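Long-range contacts in peptidoglycan synthase activator LpoP (Pseudomonas aeruginosa, PDB 6W5Q), which probably activates a peptidoglycan synthase in bacterial cell-wall assembly and is seen here as its globular C-terminal domain, an all-helical structure of the tetratricopeptide-repeat family: residues G13-M18 against Q42-R47; T20-Q25 against A36-A41; R47-L52 against N80-L85. All coordinates share one frame; numbering follows the deposited sequence.

Contact 1 (G13-M18 against Q42-R47); sequences GPVLAM and QRIAPR. With SO4 (sulfate ion), chain I.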
ATOM      1  N   GLY A  13       7.967   2.007  18.206  1.00 47.97           N
ATOM      2  CA  GLY A  13       6.848   1.328  18.821  1.00 54.72           C
ATOM      3  C   GLY A  13       5.470   1.748  18.347  1.00 47.85           C
ATOM      4  O   GLY A  13       4.658   0.906  17.951  1.00 45.91           O
ATOM      5  N   PRO A  14       5.160   3.051  18.403  1.00 49.13           N
ATOM      6  CA  PRO A  14       3.806   3.477  18.009  1.00 41.39           C
ATOM      7  C   PRO A  14       3.442   3.077  16.593  1.00 41.03           C
ATOM      8  O   PRO A  14       2.371   2.495  16.381  1.00 31.75           O
ATOM      9  CB  PRO A  14       3.850   5.001  18.189  1.00 47.25           C
ATOM     10  CG  PRO A  14       5.291   5.352  18.263  1.00 53.35           C
ATOM     11  CD  PRO A  14       5.954   4.186  18.905  1.00 49.27           C
ATOM     12  N   VAL A  15       4.302   3.358  15.610  1.00 43.59           N
ATOM     13  CA  VAL A  15       3.958   2.983  14.245  1.00 39.40           C
ATOM     14  C   VAL A  15       3.833   1.471  14.142  1.00 39.03           C
ATOM     15  O   VAL A  15       2.866   0.950  13.571  1.00 32.52           O
ATOM     16  CB  VAL A  15       4.986   3.538  13.243  1.00 41.25           C
ATOM     17  CG1 VAL A  15       4.586   3.142  11.840  1.00 43.37           C
ATOM     18  CG2 VAL A  15       5.069   5.052  13.328  1.00 42.21           C
ATOM     19  N   LEU A  16       4.776   0.741  14.747  1.00 40.30           N
ATOM     20  CA  LEU A  16       4.732  -0.712  14.648  1.00 37.78           C
ATOM     21  C   LEU A  16       3.498  -1.274  15.344  1.00 35.50           C
ATOM     22  O   LEU A  16       2.913  -2.260  14.880  1.00 35.20           O
ATOM     23  CB  LEU A  16       6.020  -1.326  15.211  1.00 40.19           C
ATOM     24  CG  LEU A  16       6.083  -2.859  15.268  1.00 46.72           C
ATOM     25  CD1 LEU A  16       6.142  -3.457  13.868  1.00 37.20           C
ATOM     26  CD2 LEU A  16       7.304  -3.348  16.081  1.00 41.65           C
ATOM     27  N   ALA A  17       3.079  -0.656  16.449  1.00 33.63           N
ATOM     28  CA  ALA A  17       1.868  -1.114  17.120  1.00 35.98           C
ATOM     29  C   ALA A  17       0.667  -1.035  16.181  1.00 34.54           C
ATOM     30  O   ALA A  17      -0.113  -1.989  16.074  1.00 32.53           O
ATOM     31  CB  ALA A  17       1.625  -0.299  18.391  1.00 34.79           C
ATOM     32  N   MET A  18       0.517   0.091  15.475  1.00 33.07           N
ATOM     33  CA  MET A  18      -0.616   0.257  14.571  1.00 30.86           C
ATOM     34  C   MET A  18      -0.543  -0.711  13.395  1.00 31.39           C
ATOM     35  O   MET A  18      -1.554  -1.318  13.016  1.00 32.91           O
ATOM     36  CB  MET A  18      -0.681   1.706  14.082  1.00 28.66           C
ATOM     37  CG  MET A  18      -1.156   2.690  15.170  1.00 38.60           C
ATOM     38  SD  MET A  18      -2.749   2.219  15.894  1.00 45.12           S
ATOM     39  CE  MET A  18      -2.279   1.611  17.512  1.00 39.27           C
ATOM     40  N   GLN A  42      -0.845   6.925  10.150  1.00 29.59           N
ATOM     41  CA  GLN A  42      -0.419   8.130   9.433  1.00 33.27           C
ATOM     42  C   GLN A  42      -0.373   9.366  10.319  1.00 32.41           C
ATOM     43  O   GLN A  42       0.373  10.303  10.024  1.00 33.11           O
ATOM     44  CB  GLN A  42      -1.348   8.416   8.266  1.00 33.28           C
ATOM     45  CG  GLN A  42      -1.342   7.383   7.195  1.00 34.62           C
ATOM     46  CD  GLN A  42      -1.825   7.963   5.892  1.00 32.95           C
ATOM     47  OE1 GLN A  42      -1.138   8.762   5.268  1.00 40.76           O
ATOM     48  NE2 GLN A  42      -3.027   7.586   5.488  1.00 29.88           N
ATOM     49  N   ARG A  43      -1.186   9.423  11.377  1.00 36.89           N
ATOM     50  CA  ARG A  43      -1.099  10.560  12.291  1.00 32.49           C
ATOM     51  C   ARG A  43       0.259  10.616  12.981  1.00 36.77           C
ATOM     52  O   ARG A  43       0.743  11.704  13.324  1.00 38.26           O
ATOM     53  CB  ARG A  43      -2.218  10.488  13.320  1.00 33.50           C
ATOM     54  CG  ARG A  43      -3.607  10.678  12.731  1.00 31.86           C
ATOM     55  CD  ARG A  43      -4.673  10.264  13.744  1.00 31.98           C
ATOM     56  NE  ARG A  43      -4.690  11.122  14.926  1.00 28.63           N
ATOM     57  CZ  ARG A  43      -5.359  10.832  16.035  1.00 36.39           C
ATOM     58  NH1 ARG A  43      -6.057   9.703  16.094  1.00 31.41           N
ATOM     59  NH2 ARG A  43      -5.345  11.667  17.074  1.00 37.67           N
ATOM     60  N   ILE A  44       0.882   9.457  13.190  1.00 33.24           N
ATOM     61  CA  ILE A  44       2.227   9.374  13.753  1.00 35.27           C
ATOM     62  C   ILE A  44       3.291   9.502  12.669  1.00 40.08           C
ATOM     63  O   ILE A  44       4.317  10.158  12.862  1.00 45.06           O
ATOM     64  CB  ILE A  44       2.377   8.047  14.524  1.00 42.03           C
ATOM     65  CG1 ILE A  44       1.376   7.975  15.678  1.00 43.58           C
ATOM     66  CG2 ILE A  44       3.798   7.858  15.009  1.00 45.37           C
ATOM     67  CD1 ILE A  44       0.522   6.731  15.631  1.00 46.51           C
ATOM     68  N   ALA A  45       3.081   8.880  11.520  1.00 37.71           N
ATOM     69  CA  ALA A  45       4.113   8.780  10.489  1.00 37.86           C
ATOM     70  C   ALA A  45       3.477   9.084   9.148  1.00 39.19           C
ATOM     71  O   ALA A  45       3.197   8.177   8.354  1.00 42.53           O
ATOM     72  CB  ALA A  45       4.758   7.397  10.513  1.00 37.17           C
ATOM     73  N   PRO A  46       3.215  10.367   8.861  1.00 36.51           N
ATOM     74  CA  PRO A  46       2.506  10.714   7.616  1.00 41.59           C
ATOM     75  C   PRO A  46       3.307  10.424   6.351  1.00 42.33           C
ATOM     76  O   PRO A  46       2.731  10.454   5.257  1.00 49.00           O
ATOM     77  CB  PRO A  46       2.249  12.219   7.769  1.00 35.70           C
ATOM     78  CG  PRO A  46       3.414  12.694   8.602  1.00 34.68           C
ATOM     79  CD  PRO A  46       3.722  11.567   9.563  1.00 37.61           C
ATOM     80  N   ARG A  47       4.601  10.134   6.471  1.00 42.64           N
ATOM     81  CA  ARG A  47       5.507  10.020   5.331  1.00 50.53           C
ATOM     82  C   ARG A  47       6.136   8.631   5.260  1.00 49.85           C
ATOM     83  O   ARG A  47       7.129   8.435   4.554  1.00 49.46           O
ATOM     84  CB  ARG A  47       6.583  11.118   5.419  1.00 58.46           C
ATOM     85  CG  ARG A  47       7.483  11.331   4.192  1.00 66.07           C
ATOM     86  CD  ARG A  47       8.972  11.113   4.534  1.00 71.77           C
ATOM     87  NE  ARG A  47       9.858  11.230   3.369  1.00 76.40           N
ATOM     88  CZ  ARG A  47      10.492  10.212   2.785  1.00 73.20           C
ATOM     89  NH1 ARG A  47      11.276  10.425   1.733  1.00 66.00           N
ATOM     90  NH2 ARG A  47      10.353   8.979   3.257  1.00 72.69           N
TER
HETATM   91  S   SO4 I 301      -7.123   8.680  19.064  1.00 58.45           S
HETATM   92  O1  SO4 I 301      -8.147   7.855  18.418  1.00 41.75           O
HETATM   93  O2  SO4 I 301      -7.359  10.103  18.875  1.00 50.82           O
HETATM   94  O3  SO4 I 301      -7.056   8.387  20.496  1.00 59.01           O
HETATM   95  O4  SO4 I 301      -5.832   8.376  18.465  1.00 67.12           O

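Contact 2 (T20-Q25 against A36-A41); sequences TTAQQQ and ASLERA. With SO4 (sulfate ion), chain I.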
ATOM      1  N   THR A  20       1.000  -3.651  13.427  1.00 35.05           N
ATOM      2  CA  THR A  20       0.673  -4.948  14.021  1.00 33.79           C
ATOM      3  C   THR A  20      -0.831  -5.102  14.221  1.00 38.79           C
ATOM      4  O   THR A  20      -1.420  -6.144  13.892  1.00 36.11           O
ATOM      5  CB  THR A  20       1.388  -5.099  15.357  1.00 40.43           C
ATOM      6  OG1 THR A  20       2.798  -5.158  15.136  1.00 46.04           O
ATOM      7  CG2 THR A  20       0.934  -6.357  16.061  1.00 39.24           C
ATOM      8  N   THR A  21      -1.466  -4.069  14.778  1.00 32.71           N
ATOM      9  CA  THR A  21      -2.908  -4.102  14.968  1.00 32.06           C
ATOM     10  C   THR A  21      -3.638  -4.202  13.632  1.00 33.98           C
ATOM     11  O   THR A  21      -4.567  -5.003  13.479  1.00 31.11           O
ATOM     12  CB  THR A  21      -3.338  -2.860  15.744  1.00 31.75           C
ATOM     13  OG1 THR A  21      -2.801  -2.937  17.071  1.00 36.08           O
ATOM     14  CG2 THR A  21      -4.850  -2.770  15.810  1.00 33.94           C
ATOM     15  N   ALA A  22      -3.225  -3.395  12.651  1.00 29.07           N
ATOM     16  CA  ALA A  22      -3.817  -3.473  11.313  1.00 35.22           C
ATOM     17  C   ALA A  22      -3.721  -4.875  10.733  1.00 33.29           C
ATOM     18  O   ALA A  22      -4.691  -5.385  10.167  1.00 33.17           O
ATOM     19  CB  ALA A  22      -3.143  -2.481  10.374  1.00 27.79           C
ATOM     20  N   GLN A  23      -2.553  -5.513  10.848  1.00 36.79           N
ATOM     21  CA  GLN A  23      -2.387  -6.843  10.267  1.00 37.80           C
ATOM     22  C   GLN A  23      -3.257  -7.880  10.979  1.00 40.48           C
ATOM     23  O   GLN A  23      -3.792  -8.798  10.334  1.00 40.16           O
ATOM     24  CB  GLN A  23      -0.916  -7.258  10.298  1.00 39.85           C
ATOM     25  CG  GLN A  23      -0.685  -8.695   9.814  1.00 41.33           C
ATOM     26  CD  GLN A  23       0.770  -9.041   9.665  1.00 45.03           C
ATOM     27  OE1 GLN A  23       1.647  -8.211   9.939  1.00 49.45           O
ATOM     28  NE2 GLN A  23       1.049 -10.277   9.239  1.00 44.22           N
ATOM     29  N   GLN A  24      -3.412  -7.762  12.304  1.00 32.40           N
ATOM     30  CA  GLN A  24      -4.321  -8.654  13.020  1.00 40.57           C
ATOM     31  C   GLN A  24      -5.759  -8.483  12.540  1.00 37.35           C
ATOM     32  O   GLN A  24      -6.506  -9.463  12.438  1.00 42.19           O
ATOM     33  CB  GLN A  24      -4.239  -8.405  14.529  1.00 40.84           C
ATOM     34  CG  GLN A  24      -2.916  -8.795  15.159  1.00 49.68           C
ATOM     35  CD  GLN A  24      -2.953  -8.716  16.674  1.00 62.89           C
ATOM     36  OE1 GLN A  24      -4.008  -8.876  17.284  1.00 74.54           O
ATOM     37  NE2 GLN A  24      -1.802  -8.465  17.288  1.00 64.11           N
ATOM     38  N   GLN A  25      -6.161  -7.244  12.243  1.00 38.07           N
ATOM     39  CA  GLN A  25      -7.522  -6.979  11.783  1.00 36.32           C
ATOM     40  C   GLN A  25      -7.736  -7.449  10.350  1.00 41.73           C
ATOM     41  O   GLN A  25      -8.739  -8.110  10.054  1.00 40.58           O
ATOM     42  CB  GLN A  25      -7.835  -5.495  11.927  1.00 32.37           C
ATOM     43  CG  GLN A  25      -7.485  -5.023  13.303  1.00 35.48           C
ATOM     44  CD  GLN A  25      -7.689  -3.559  13.532  1.00 34.36           C
ATOM     45  OE1 GLN A  25      -8.358  -3.168  14.481  1.00 45.14           O
ATOM     46  NE2 GLN A  25      -7.123  -2.736  12.678  1.00 29.27           N
ATOM     47  N   ALA A  36      -8.786   1.767   9.225  1.00 27.74           N
ATOM     48  CA  ALA A  36      -8.820   2.754  10.300  1.00 24.24           C
ATOM     49  C   ALA A  36      -7.517   2.749  11.096  1.00 26.35           C
ATOM     50  O   ALA A  36      -6.979   3.816  11.420  1.00 28.46           O
ATOM     51  CB  ALA A  36     -10.006   2.492  11.223  1.00 28.40           C
ATOM     52  N   SER A  37      -6.985   1.555  11.402  1.00 23.48           N
ATOM     53  CA  SER A  37      -5.718   1.471  12.131  1.00 24.49           C
ATOM     54  C   SER A  37      -4.568   2.048  11.319  1.00 27.68           C
ATOM     55  O   SER A  37      -3.644   2.652  11.878  1.00 28.62           O
ATOM     56  CB  SER A  37      -5.391   0.020  12.497  1.00 27.63           C
ATOM     57  OG  SER A  37      -6.353  -0.544  13.356  1.00 28.89           O
ATOM     58  N   LEU A  38      -4.589   1.851  10.002  1.00 26.86           N
ATOM     59  CA  LEU A  38      -3.526   2.417   9.186  1.00 26.43           C
ATOM     60  C   LEU A  38      -3.687   3.929   9.027  1.00 26.44           C
ATOM     61  O   LEU A  38      -2.686   4.650   8.933  1.00 26.63           O
ATOM     62  CB  LEU A  38      -3.483   1.684   7.833  1.00 23.23           C
ATOM     63  CG  LEU A  38      -3.067   0.202   8.024  1.00 30.20           C
ATOM     64  CD1 LEU A  38      -3.237  -0.664   6.790  1.00 28.19           C
ATOM     65  CD2 LEU A  38      -1.609   0.074   8.538  1.00 25.72           C
ATOM     66  N   GLU A  39      -4.918   4.441   9.019  1.00 26.68           N
ATOM     67  CA  GLU A  39      -5.066   5.894   8.992  1.00 30.70           C
ATOM     68  C   GLU A  39      -4.633   6.508  10.318  1.00 29.08           C
ATOM     69  O   GLU A  39      -4.196   7.661  10.356  1.00 27.93           O
ATOM     70  CB  GLU A  39      -6.511   6.293   8.662  1.00 27.81           C
ATOM     71  CG  GLU A  39      -7.071   5.687   7.392  1.00 29.59           C
ATOM     72  CD  GLU A  39      -6.692   6.464   6.144  1.00 35.77           C
ATOM     73  OE1 GLU A  39      -7.122   6.056   5.047  1.00 35.95           O
ATOM     74  OE2 GLU A  39      -5.968   7.481   6.258  1.00 39.08           O
ATOM     75  N   ARG A  40      -4.726   5.752  11.412  1.00 30.62           N
ATOM     76  CA  ARG A  40      -4.188   6.243  12.675  1.00 31.79           C
ATOM     77  C   ARG A  40      -2.664   6.215  12.645  1.00 28.17           C
ATOM     78  O   ARG A  40      -2.006   7.120  13.170  1.00 26.58           O
ATOM     79  CB  ARG A  40      -4.767   5.416  13.840  1.00 27.11           C
ATOM     80  CG  ARG A  40      -4.389   5.905  15.261  1.00 39.56           C
ATOM     81  CD  ARG A  40      -5.118   5.098  16.360  1.00 39.50           C
ATOM     82  NE  ARG A  40      -5.205   5.782  17.659  1.00 39.67           N
ATOM     83  CZ  ARG A  40      -4.602   5.368  18.781  1.00 48.71           C
ATOM     84  NH1 ARG A  40      -3.852   4.268  18.773  1.00 42.96           N
ATOM     85  NH2 ARG A  40      -4.742   6.050  19.924  1.00 39.00           N
ATOM     86  N   ALA A  41      -2.085   5.198  11.998  1.00 31.91           N
ATOM     87  CA  ALA A  41      -0.635   5.137  11.825  1.00 28.87           C
ATOM     88  C   ALA A  41      -0.090   6.383  11.121  1.00 30.65           C
ATOM     89  O   ALA A  41       1.014   6.853  11.439  1.00 32.71           O
ATOM     90  CB  ALA A  41      -0.271   3.871  11.043  1.00 28.78           C
TER
HETATM   91  S   SO4 I 301      -7.123   8.680  19.064  1.00 58.45           S
HETATM   92  O1  SO4 I 301      -8.147   7.855  18.418  1.00 41.75           O
HETATM   93  O2  SO4 I 301      -7.359  10.103  18.875  1.00 50.82           O
HETATM   94  O3  SO4 I 301      -7.056   8.387  20.496  1.00 59.01           O
HETATM   95  O4  SO4 I 301      -5.832   8.376  18.465  1.00 67.12           O

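Contact 3 (R47-L52 against N80-L85); sequences REPQVL and NGRPAL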
ATOM      1  N   ARG A  47       4.601  10.134   6.471  1.00 42.64           N
ATOM      2  CA  ARG A  47       5.507  10.020   5.331  1.00 50.53           C
ATOM      3  C   ARG A  47       6.136   8.631   5.260  1.00 49.85           C
ATOM      4  O   ARG A  47       7.129   8.435   4.554  1.00 49.46           O
ATOM      5  CB  ARG A  47       6.583  11.118   5.419  1.00 58.46           C
ATOM      6  CG  ARG A  47       7.483  11.331   4.192  1.00 66.07           C
ATOM      7  CD  ARG A  47       8.972  11.113   4.534  1.00 71.77           C
ATOM      8  NE  ARG A  47       9.858  11.230   3.369  1.00 76.40           N
ATOM      9  CZ  ARG A  47      10.492  10.212   2.785  1.00 73.20           C
ATOM     10  NH1 ARG A  47      11.276  10.425   1.733  1.00 66.00           N
ATOM     11  NH2 ARG A  47      10.353   8.979   3.257  1.00 72.69           N
ATOM     12  N   GLU A  48       5.583   7.654   5.990  1.00 49.03           N
ATOM     13  CA  GLU A  48       6.153   6.315   6.028  1.00 42.82           C
ATOM     14  C   GLU A  48       5.621   5.501   4.847  1.00 43.49           C
ATOM     15  O   GLU A  48       4.427   5.160   4.837  1.00 35.65           O
ATOM     16  CB  GLU A  48       5.839   5.628   7.353  1.00 41.75           C
ATOM     17  CG  GLU A  48       6.280   4.157   7.469  1.00 49.41           C
ATOM     18  CD  GLU A  48       7.742   3.902   7.103  1.00 61.62           C
ATOM     19  OE1 GLU A  48       8.007   3.415   5.976  1.00 61.78           O
ATOM     20  OE2 GLU A  48       8.626   4.170   7.945  1.00 69.09           O
ATOM     21  N   PRO A  49       6.443   5.177   3.853  1.00 42.57           N
ATOM     22  CA  PRO A  49       5.927   4.388   2.718  1.00 36.29           C
ATOM     23  C   PRO A  49       5.439   3.007   3.124  1.00 34.31           C
ATOM     24  O   PRO A  49       4.516   2.476   2.492  1.00 29.43           O
ATOM     25  CB  PRO A  49       7.118   4.318   1.760  1.00 37.99           C
ATOM     26  CG  PRO A  49       8.321   4.757   2.564  1.00 45.49           C
ATOM     27  CD  PRO A  49       7.827   5.627   3.668  1.00 39.24           C
ATOM     28  N   GLN A  50       6.010   2.411   4.171  1.00 33.97           N
ATOM     29  CA  GLN A  50       5.538   1.096   4.585  1.00 41.20           C
ATOM     30  C   GLN A  50       4.114   1.164   5.122  1.00 37.13           C
ATOM     31  O   GLN A  50       3.327   0.229   4.922  1.00 35.34           O
ATOM     32  CB  GLN A  50       6.494   0.489   5.616  1.00 45.99           C
ATOM     33  CG  GLN A  50       7.754  -0.134   4.988  1.00 56.65           C
ATOM     34  CD  GLN A  50       7.709  -1.653   4.962  1.00 64.10           C
ATOM     35  OE1 GLN A  50       6.641  -2.245   4.792  1.00 64.44           O
ATOM     36  NE2 GLN A  50       8.870  -2.296   5.137  1.00 66.91           N
ATOM     37  N   VAL A  51       3.745   2.268   5.762  1.00 32.47           N
ATOM     38  CA  VAL A  51       2.354   2.441   6.160  1.00 33.67           C
ATOM     39  C   VAL A  51       1.469   2.513   4.929  1.00 29.89           C
ATOM     40  O   VAL A  51       0.429   1.845   4.848  1.00 27.93           O
ATOM     41  CB  VAL A  51       2.193   3.690   7.041  1.00 34.58           C
ATOM     42  CG1 VAL A  51       0.713   3.966   7.286  1.00 34.54           C
ATOM     43  CG2 VAL A  51       2.904   3.498   8.345  1.00 31.30           C
ATOM     44  N   LEU A  52       1.877   3.323   3.947  1.00 32.61           N
ATOM     45  CA  LEU A  52       1.092   3.495   2.724  1.00 33.78           C
ATOM     46  C   LEU A  52       0.988   2.190   1.947  1.00 32.50           C
ATOM     47  O   LEU A  52      -0.071   1.867   1.387  1.00 25.82           O
ATOM     48  CB  LEU A  52       1.717   4.608   1.872  1.00 27.56           C
ATOM     49  CG  LEU A  52       1.620   5.939   2.629  1.00 33.94           C
ATOM     50  CD1 LEU A  52       2.337   7.064   1.960  1.00 35.00           C
ATOM     51  CD2 LEU A  52       0.168   6.322   2.854  1.00 33.92           C
ATOM     52  N   ASN A  80      11.979   6.515  -1.976  1.00 56.28           N
ATOM     53  CA  ASN A  80      13.211   6.696  -2.737  1.00 59.84           C
ATOM     54  C   ASN A  80      14.389   6.026  -2.047  1.00 59.46           C
ATOM     55  O   ASN A  80      14.582   6.166  -0.836  1.00 62.01           O
ATOM     56  CB  ASN A  80      13.492   8.179  -2.942  1.00 69.64           C
ATOM     57  CG  ASN A  80      13.034   8.666  -4.301  1.00 80.22           C
ATOM     58  OD1 ASN A  80      12.201   8.027  -4.954  1.00 75.18           O
ATOM     59  ND2 ASN A  80      13.582   9.798  -4.745  1.00 87.71           N
ATOM     60  N   GLY A  81      15.170   5.283  -2.827  1.00 60.67           N
ATOM     61  CA  GLY A  81      16.275   4.520  -2.278  1.00 61.06           C
ATOM     62  C   GLY A  81      15.826   3.376  -1.394  1.00 59.75           C
ATOM     63  O   GLY A  81      16.484   3.074  -0.390  1.00 61.70           O
ATOM     64  N   ARG A  82      14.701   2.745  -1.729  1.00 58.76           N
ATOM     65  CA  ARG A  82      14.185   1.585  -1.001  1.00 50.90           C
ATOM     66  C   ARG A  82      13.645   0.599  -2.027  1.00 50.71           C
ATOM     67  O   ARG A  82      12.430   0.437  -2.182  1.00 50.12           O
ATOM     68  CB  ARG A  82      13.119   2.007   0.015  1.00 52.51           C
ATOM     69  CG  ARG A  82      13.599   3.106   0.970  1.00 52.24           C
ATOM     70  CD  ARG A  82      12.620   3.408   2.082  1.00 51.24           C
ATOM     71  NE  ARG A  82      12.573   2.354   3.095  1.00 58.89           N
ATOM     72  CZ  ARG A  82      11.927   2.456   4.257  1.00 59.06           C
ATOM     73  NH1 ARG A  82      11.270   3.572   4.569  1.00 49.02           N
ATOM     74  NH2 ARG A  82      11.939   1.439   5.108  1.00 63.96           N
ATOM     75  N   PRO A  83      14.540  -0.095  -2.744  1.00 51.52           N
ATOM     76  CA  PRO A  83      14.123  -0.768  -3.989  1.00 45.47           C
ATOM     77  C   PRO A  83      13.140  -1.905  -3.786  1.00 43.43           C
ATOM     78  O   PRO A  83      12.203  -2.051  -4.584  1.00 47.47           O
ATOM     79  CB  PRO A  83      15.449  -1.277  -4.578  1.00 46.58           C
ATOM     80  CG  PRO A  83      16.531  -0.522  -3.845  1.00 50.02           C
ATOM     81  CD  PRO A  83      15.980  -0.241  -2.485  1.00 52.10           C
ATOM     82  N   ALA A  84      13.338  -2.731  -2.759  1.00 46.80           N
ATOM     83  CA  ALA A  84      12.388  -3.802  -2.478  1.00 41.02           C
ATOM     84  C   ALA A  84      10.991  -3.244  -2.265  1.00 40.20           C
ATOM     85  O   ALA A  84      10.005  -3.822  -2.731  1.00 39.73           O
ATOM     86  CB  ALA A  84      12.840  -4.594  -1.252  1.00 44.85           C
ATOM     87  N   LEU A  85      10.894  -2.104  -1.584  1.00 43.33           N
ATOM     88  CA  LEU A  85       9.596  -1.512  -1.281  1.00 40.95           C
ATOM     89  C   LEU A  85       8.978  -0.880  -2.520  1.00 38.08           C
ATOM     90  O   LEU A  85       7.763  -0.962  -2.729  1.00 37.23           O
ATOM     91  CB  LEU A  85       9.756  -0.482  -0.165  1.00 38.78           C
ATOM     92  CG  LEU A  85       8.496   0.198   0.375  1.00 38.45           C
ATOM     93  CD1 LEU A  85       7.387  -0.801   0.616  1.00 34.04           C
ATOM     94  CD2 LEU A  85       8.815   0.945   1.663  1.00 46.22           C
TER

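Contact 1 (G13-M18 against Q42-R47)
V15 and I44 meet methyl to methyl, V15 CG2 lying 3.5 Å from I44 CG2 as the two side chains run past each other in opposite directions. The same V15 methyl also reaches A45, with CG2 3.7 Å from A45 CB, so a single branch of the valine meets both I44 and A45. Its torsion explains the division of labour: CG1 is anti to the backbone N (chi1 -179°), and this second methyl turns instead to V51 of helix 49-61. Around this centre the contact is looser. P14 CB stands 4.3 Å from I44 CG2, while M18 CG comes within 4.4 Å of I44 CD1, on the other branch of the isoleucine. That branch has a chi2 of 126°, well away from a staggered value, which would carry a modest torsional cost.

The arrangement joins the first turns of helix 13-28 to the C-terminal part of helix 31-44 and what follows it, the open end of an antiparallel helical hairpin of the kind from which tetratricopeptide folds are built. No hydrogen bond crosses it; the contact is apolar and lies at the surface.

Further out, polar bonds surround the contact. D12 OD1 accepts from V15 N at the start of the first helix, and A17 N bonds to G13 O, which together hold the turn that carries V15. On the second segment, Q42 turns away and bonds through OE1 to R74. R43, its chain bent at chi3, reaches a sulfate ion, probably from the crystallisation liquor: its NH2 donates to sulfate O2 at 3.1 Å, and NH1 makes weak bonds to O2 and O4. R40, one turn earlier, grips the same sulfate.

Contact 2 (T20-Q25 against A36-A41)
Q25 reaches across from helix 13-28 to S37 of helix 31-44. Its CB points toward the second helix and, with CG, lies beside T21 O, the carbonyl that accepts from Q25 N one turn on. CG is anti to the carbonyl carbon (chi1 -50°), and from there the chain runs extended to the amide. CD comes 3.3 Å from S37 OG. At the tip, NE2 donates to S37 OG, but the modelled 2.4 Å between Q25 NE2 and S37 OG is too short to be taken literally, so the detail of this hydrogen bond is doubtful. The other tip atom, OE1, is near the hydroxyl but at a poor angle for bonding. S37 OG is further hydrogen-bonded to S33 O in its own helix.

T21 flanks the amide, its CG2 3.6 Å from S37 OG, while its OG1 turns back to A17 O. Beside them, A22 CB makes the apolar contact, 3.5 Å from L38 CD2, and lies 4.0 Å from S37 CB. L38 continues past A22 to L19 and to R54 and V58 of helix 49-61.

The two helical segments run antiparallel at 167°, with axes 8.7 Å apart. The small side chains of A22 and S37 allow the close approach, with their CA atoms 5.4 Å apart, as in tetratricopeptide repeats, where small residues let the paired helices pack closely. At the margin, R40 turns to the sulfate, its NE donating to sulfate O4 at 2.8 Å and the sulfur lying in the guanidinium plane at its edge.

Chemically, S33 O gives the buried hydroxyl a partner in its own helix, and the Q25 amide, if placed roughly right, would supply a second; the remainder is A22 CB against the leucine branches and the threonine methyl.

Contact 3 (R47-L52 against N80-L85)
L85 supplies the apolar part of the contact, its CD2 lying 3.8 Å from P49 CB and 3.7 Å from Q50 CG. With CG anti to the backbone N (chi1 -176°), the branch point of L85 is carried toward the proline. The same CD2 lies 4.2 Å above the guanidinium plane of R82, over its centre, so one methyl touches P49 and Q50 and also lies over the guanidinium. P49 also touches R82, with CG 3.8 Å from NH1, and is backed by Y78 and A79.

The charged part is a long salt bridge, E48 OE1 to R82 NH1 at 3.6 Å, with carboxylate and guanidinium planes turned 76° apart. That oxygen has a stronger partner: through its anti lone pair it accepts from Q50 N at 2.9 Å and 165°, capping helix 49-61. R82 holds the corresponding N-cap position before helix 83-99, and each is followed by a proline, so two helix starts of the tetratricopeptide array meet side by side.

E48 OE1 thus does two jobs. Its negative charge would suit both the helix start and R82, and might ease the repulsion between R82 and the nearby R47, while the long distance and crossed planes suggest a loose electrostatic attraction.

In the fold
From the N terminus, helix 13-28 turns back into helix 31-44, and contact 2 closes the shorter loop across this hairpin. Contact 1 closes the longer one at the hairpin's open end, enclosing contact 2; M18 bridges the two by packing on R40 and A41, and one sulfate touches both. Contact 3 follows in series, beginning at R47, where contact 1 ends, and closing over helix 65-78 to bring the starts of helices 49-61 and 83-99 together. V51 ties the groups to each other, meeting Q42 of contact 1 and L38 and A41 of contact 2, so that helix 49-61 packs against the hairpin.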